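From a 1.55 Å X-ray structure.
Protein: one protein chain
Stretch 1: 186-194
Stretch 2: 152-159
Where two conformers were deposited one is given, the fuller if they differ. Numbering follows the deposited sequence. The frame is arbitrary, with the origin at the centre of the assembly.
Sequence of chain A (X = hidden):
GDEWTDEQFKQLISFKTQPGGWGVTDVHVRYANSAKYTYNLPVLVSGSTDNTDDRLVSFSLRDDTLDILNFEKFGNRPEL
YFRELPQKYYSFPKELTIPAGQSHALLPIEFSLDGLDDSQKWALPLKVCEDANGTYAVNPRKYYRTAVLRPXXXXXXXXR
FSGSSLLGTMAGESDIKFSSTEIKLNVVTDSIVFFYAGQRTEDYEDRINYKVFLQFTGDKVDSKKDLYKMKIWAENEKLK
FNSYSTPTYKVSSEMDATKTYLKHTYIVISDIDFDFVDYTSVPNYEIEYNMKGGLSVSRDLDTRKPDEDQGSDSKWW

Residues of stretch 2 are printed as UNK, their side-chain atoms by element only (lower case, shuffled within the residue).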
ATOM      1  N   ASN A 186      -2.182  -5.126   6.158  1.00  8.12           N
ATOM      2  CA  ASN A 186      -1.214  -4.031   6.043  0.50  7.75           C
ATOM      3  C   ASN A 186       0.099  -4.457   6.656  1.00 11.29           C
ATOM      4  O   ASN A 186       0.110  -5.311   7.533  1.00 10.63           O
ATOM      5  CB  ASN A 186      -1.778  -2.814   6.728  0.50  8.13           C
ATOM      6  CG  ASN A 186      -3.182  -2.529   6.253  0.50 16.30           C
ATOM      7  OD1 ASN A 186      -3.395  -2.222   5.087  0.50 15.55           O
ATOM      8  ND2 ASN A 186      -4.179  -2.830   7.082  0.50 12.49           N
ATOM      9  N   VAL A 187       1.200  -3.867   6.209  1.00  8.88           N
ATOM     10  CA  VAL A 187       2.533  -4.282   6.620  1.00  7.57           C
ATOM     11  C   VAL A 187       3.102  -3.540   7.827  1.00 12.16           C
ATOM     12  O   VAL A 187       3.086  -2.312   7.859  1.00 10.98           O
ATOM     13  CB  VAL A 187       3.485  -4.113   5.382  1.00  9.92           C
ATOM     14  CG1 VAL A 187       4.954  -4.366   5.763  1.00  9.28           C
ATOM     15  CG2 VAL A 187       3.064  -5.025   4.228  1.00 11.14           C
ATOM     16  N   VAL A 188       3.726  -4.297   8.764  1.00  9.15           N
ATOM     17  CA  VAL A 188       4.488  -3.726   9.870  1.00  9.26           C
ATOM     18  C   VAL A 188       5.978  -4.100   9.632  1.00 11.80           C
ATOM     19  O   VAL A 188       6.852  -3.231   9.617  1.00 12.79           O
ATOM     20  CB  VAL A 188       3.970  -4.199  11.256  1.00 11.51           C
ATOM     21  CG1 VAL A 188       4.696  -3.470  12.386  1.00 12.79           C
ATOM     22  CG2 VAL A 188       2.441  -3.984  11.379  1.00 11.00           C
ATOM     23  N   THR A 189       6.259  -5.415   9.504  1.00  8.27           N
ATOM     24  CA  THR A 189       7.615  -5.918   9.229  1.00  7.81           C
ATOM     25  C   THR A 189       7.513  -6.971   8.120  1.00 11.19           C
ATOM     26  O   THR A 189       6.465  -7.071   7.467  1.00 11.65           O
ATOM     27  CB  THR A 189       8.257  -6.508  10.511  1.00 13.03           C
ATOM     28  OG1 THR A 189       7.546  -7.696  10.871  1.00 12.73           O
ATOM     29  CG2 THR A 189       8.297  -5.535  11.691  1.00 13.56           C
ATOM     30  N   ASP A 190       8.546  -7.806   7.947  1.00 10.26           N
ATOM     31  CA  ASP A 190       8.426  -8.865   6.948  1.00  9.91           C
ATOM     32  C   ASP A 190       7.479  -9.999   7.431  1.00 12.05           C
ATOM     33  O   ASP A 190       7.005 -10.760   6.592  1.00 12.34           O
ATOM     34  CB  ASP A 190       9.803  -9.446   6.567  1.00 12.04           C
ATOM     35  CG  ASP A 190      10.599 -10.091   7.702  1.00 19.02           C
ATOM     36  OD1 ASP A 190      10.259  -9.860   8.875  1.00 20.06           O
ATOM     37  OD2 ASP A 190      11.642 -10.706   7.415  1.00 25.42           O
ATOM     38  N   SER A 191       7.202 -10.107   8.756  0.50  7.61           N
ATOM     39  CA  SER A 191       6.375 -11.204   9.285  0.50  7.71           C
ATOM     40  C   SER A 191       5.139 -10.722  10.055  0.50 12.02           C
ATOM     41  O   SER A 191       4.262 -11.540  10.350  0.50 11.35           O
ATOM     42  CB  SER A 191       7.204 -12.112  10.195  0.50  9.47           C
ATOM     43  OG  SER A 191       7.609 -11.477  11.399  0.50 10.29           O
ATOM     44  N   ILE A 192       5.076  -9.419  10.398  1.00  9.06           N
ATOM     45  CA  ILE A 192       3.952  -8.868  11.166  1.00  8.96           C
ATOM     46  C   ILE A 192       3.120  -7.984  10.234  1.00  9.99           C
ATOM     47  O   ILE A 192       3.668  -7.153   9.486  1.00  9.18           O
ATOM     48  CB  ILE A 192       4.420  -8.061  12.422  1.00 11.08           C
ATOM     49  CG1 ILE A 192       5.249  -8.959  13.397  1.00 11.81           C
ATOM     50  CG2 ILE A 192       3.205  -7.392  13.159  1.00 12.00           C
ATOM     51  CD1 ILE A 192       5.956  -8.121  14.498  1.00 16.33           C
ATOM     52  N   VAL A 193       1.803  -8.200  10.273  1.00  7.85           N
ATOM     53  CA  VAL A 193       0.827  -7.419   9.531  1.00  7.19           C
ATOM     54  C   VAL A 193      -0.259  -6.965  10.498  1.00 10.68           C
ATOM     55  O   VAL A 193      -0.269  -7.368  11.654  1.00  8.79           O
ATOM     56  CB  VAL A 193       0.187  -8.250   8.357  1.00  8.61           C
ATOM     57  CG1 VAL A 193       1.231  -8.719   7.329  1.00  9.15           C
ATOM     58  CG2 VAL A 193      -0.632  -9.428   8.889  1.00  8.09           C
ATOM     59  N   PHE A 194      -1.190  -6.163  10.008  1.00  8.35           N
ATOM     60  CA  PHE A 194      -2.395  -5.887  10.783  1.00  7.75           C
ATOM     61  C   PHE A 194      -3.563  -5.747   9.841  1.00  9.28           C
ATOM     62  O   PHE A 194      -3.389  -5.401   8.673  1.00  8.79           O
ATOM     63  CB  PHE A 194      -2.292  -4.638  11.662  1.00  8.50           C
ATOM     64  CG  PHE A 194      -2.111  -3.344  10.918  1.00  8.28           C
ATOM     65  CD1 PHE A 194      -3.217  -2.619  10.459  1.00 10.80           C
ATOM     66  CD2 PHE A 194      -0.836  -2.823  10.701  1.00 11.75           C
ATOM     67  CE1 PHE A 194      -3.043  -1.389   9.802  1.00 12.17           C
ATOM     68  CE2 PHE A 194      -0.663  -1.612  10.016  1.00 13.48           C
ATOM     69  CZ  PHE A 194      -1.766  -0.899   9.581  1.00 10.94           C
ATOM     70  N   UNK A 152       3.608   1.458  -1.748  1.00  9.71           N
ATOM     71  CA  UNK A 152       2.748   0.334  -1.362  0.50  9.52           C
ATOM     72  C   UNK A 152       3.659  -0.730  -0.780  1.00 12.79           C
ATOM     73  O   UNK A 152       4.392  -1.349  -1.545  1.00 10.48           O
ATOM     74  c   UNK A 152       0.055   1.602  -2.285  0.50 13.01           C
ATOM     75  c   UNK A 152       1.091   0.901  -3.250  0.50 11.63           C
ATOM     76  c   UNK A 152       1.934  -0.207  -2.584  0.50 11.51           C
ATOM     77  c   UNK A 152       1.059  -1.430  -2.217  0.50 13.09           C
ATOM     78  N   UNK A 153       3.643  -0.922   0.540  1.00  9.45           N
ATOM     79  CA  UNK A 153       4.484  -1.944   1.142  1.00  9.04           C
ATOM     80  C   UNK A 153       3.879  -3.329   0.893  1.00 10.33           C
ATOM     81  O   UNK A 153       2.646  -3.469   0.870  1.00  9.35           O
ATOM     82  c   UNK A 153       5.108  -0.195   4.544  1.00 15.84           C
ATOM     83  c   UNK A 153       5.460  -0.570   3.114  1.00 14.47           C
ATOM     84  c   UNK A 153       6.930  -0.946   2.957  1.00 14.70           C
ATOM     85  c   UNK A 153       4.561  -1.711   2.654  1.00 10.19           C
ATOM     86  N   UNK A 154       4.741  -4.352   0.770  1.00  7.94           N
ATOM     87  CA  UNK A 154       4.223  -5.707   0.685  1.00  8.21           C
ATOM     88  C   UNK A 154       5.212  -6.656   1.325  1.00 10.90           C
ATOM     89  O   UNK A 154       6.395  -6.342   1.422  1.00 10.12           O
ATOM     90  c   UNK A 154       6.725  -5.500  -3.211  1.00 11.04           C
ATOM     91  c   UNK A 154       5.716  -5.297  -2.270  1.00 10.59           C
ATOM     92  c   UNK A 154       7.112  -6.781  -3.551  1.00 11.02           C
ATOM     93  c   UNK A 154       3.882  -6.149  -0.757  1.00  8.88           C
ATOM     94  c   UNK A 154       5.054  -6.373  -1.689  1.00  9.51           C
ATOM     95  c   UNK A 154       6.473  -7.867  -2.971  1.00 12.26           C
ATOM     96  c   UNK A 154       5.449  -7.661  -2.040  1.00  9.49           C
ATOM     97  N   UNK A 155       4.707  -7.786   1.812  1.00  7.78           N
ATOM     98  CA  UNK A 155       5.606  -8.822   2.297  1.00  7.98           C
ATOM     99  C   UNK A 155       4.972 -10.156   1.825  1.00 10.65           C
ATOM    100  O   UNK A 155       4.005 -10.129   1.059  1.00  8.53           O
ATOM    101  n   UNK A 155       4.609  -8.343   5.847  1.00  9.37           N
ATOM    102  o   UNK A 155       3.645  -9.519   4.241  1.00  9.69           O
ATOM    103  c   UNK A 155       5.844  -8.715   3.814  1.00  9.86           C
ATOM    104  c   UNK A 155       4.600  -8.885   4.643  1.00  8.92           C
ATOM    105  N   UNK A 156       5.501 -11.305   2.242  1.00 10.04           N
ATOM    106  CA  UNK A 156       4.963 -12.599   1.810  0.50  9.18           C
ATOM    107  C   UNK A 156       3.502 -12.796   2.215  1.00 12.73           C
ATOM    108  O   UNK A 156       2.779 -13.546   1.559  1.00 12.80           O
ATOM    109  c   UNK A 156       6.107 -16.287   2.618  0.50 15.34           C
ATOM    110  c   UNK A 156       5.304 -15.126   2.073  0.50  9.66           C
ATOM    111  c   UNK A 156       5.802 -13.736   2.423  0.50 10.20           C
ATOM    112  o   UNK A 156       5.675 -17.439   2.394  0.50 11.12           O
ATOM    113  o   UNK A 156       7.142 -16.058   3.282  0.50 10.71           O
ATOM    114  N   UNK A 157       3.071 -12.113   3.278  1.00  7.80           N
ATOM    115  CA  UNK A 157       1.751 -12.343   3.890  1.00  6.43           C
ATOM    116  C   UNK A 157       0.768 -11.221   3.789  1.00 11.32           C
ATOM    117  O   UNK A 157      -0.261 -11.267   4.481  1.00 11.64           O
ATOM    118  c   UNK A 157       3.013 -14.892   5.442  1.00 11.58           C
ATOM    119  c   UNK A 157       5.440 -13.939   6.404  1.00 13.49           C
ATOM    120  c   UNK A 157       5.272 -15.291   6.170  1.00 13.12           C
ATOM    121  c   UNK A 157       2.010 -12.570   5.399  1.00  8.80           C
ATOM    122  c   UNK A 157       3.153 -13.531   5.687  1.00  9.24           C
ATOM    123  c   UNK A 157       4.077 -15.768   5.660  1.00 12.82           C
ATOM    124  c   UNK A 157       4.384 -13.057   6.156  1.00 11.33           C
ATOM    125  N   UNK A 158       1.065 -10.199   2.978  1.00  9.12           N
ATOM    126  CA  UNK A 158       0.224  -9.005   2.955  1.00  9.03           C
ATOM    127  C   UNK A 158      -0.730  -8.935   1.773  1.00 10.12           C
ATOM    128  O   UNK A 158      -0.658  -9.710   0.826  1.00  9.27           O
ATOM    129  c   UNK A 158       1.118  -7.765   2.952  1.00 10.43           C
ATOM    130  o   UNK A 158       1.840  -7.671   1.730  1.00  9.33           O
ATOM    131  N   UNK A 159      -1.609  -7.942   1.822  1.00  8.74           N
ATOM    132  CA  UNK A 159      -2.469  -7.651   0.694  1.00  9.09           C
ATOM    133  C   UNK A 159      -3.920  -7.987   0.875  1.00 10.91           C
ATOM    134  O   UNK A 159      -4.437  -8.006   1.995  1.00  9.38           O
TER
HETATM  135  O   HOH W   1       7.709 -11.630   4.272  1.00 10.58           O

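Position 152 carries four carbons, forked at the first, with one arm two carbons long. That beta-branched pattern is isoleucine, and Ile152 touches nothing on stretch 1.

Position 153 also has four carbons, but the fork comes at the second. Its CB points toward the other stretch and lies 3.8 Å from CB of Val187, an apolar pairing of two strand residues. The late fork identifies leucine, Leu153.

At position 154 one carbon leads into a ring of six carbons, with no oxygen beyond it. The side chain points away from stretch 1, leaving the backbone to make the contact: CA of 154 sits 3.8 Å from CG2 of Val187. The bare ring makes it phenylalanine, Phe154.

Position 155 has two carbons, the second carrying one oxygen and one nitrogen. The nitrogen lies 2.8 Å from O of Thr189, so it acts as the donor of a hydrogen bond. A short amide is asparagine. The other end of the amide is used locally: backbone N of 157 donates to Asn155 OD1 at 2.8 Å.

Position 156 is a chain of three carbons ending in two oxygens, extended and exposed, without direct contact to stretch 1. The carboxylate on that length is glutamate, Glu156. Its backbone N reaches a water at 3.0 Å, and the same water donates to Asp190 O at 2.6 Å, bridging the two loops.

Position 157 again shows one carbon and a six-carbon ring. O of Asp190 approaches the ring edge, near its plane, and CB lies 4.4 Å from CG1 of Val193. This is Phe157; Phe157 CD2 lies 3.5 Å from Asp190 O.

Position 158 has one carbon and one oxygen. CB packs 3.6 Å from CG2 of Val187, while the oxygen accepts a hydrogen bond from Asn155 N at 2.9 Å. The residue is serine, Ser158.

Position 159 has no side-chain atoms and is glycine. At the backbone angles of Gly159 a CB would be jammed against the carbonyl O of Ser158, reason enough for glycine.

The rule here is a polar anchor beside apolar packing. A type I turn from Asn155 to Ser158 shapes the loop, and Asn155 serves both sides: its OD1 bonds within the turn while its ND2 makes the one direct hydrogen bond across to stretch 1, at a backbone carbonyl. Val187 and Val193 point toward stretch 2 and pack around the anchor, with Val193 CG1 3.7 Å from Asn155 ND2.

Stretch 2, residues 152-159: ILFNEFSG
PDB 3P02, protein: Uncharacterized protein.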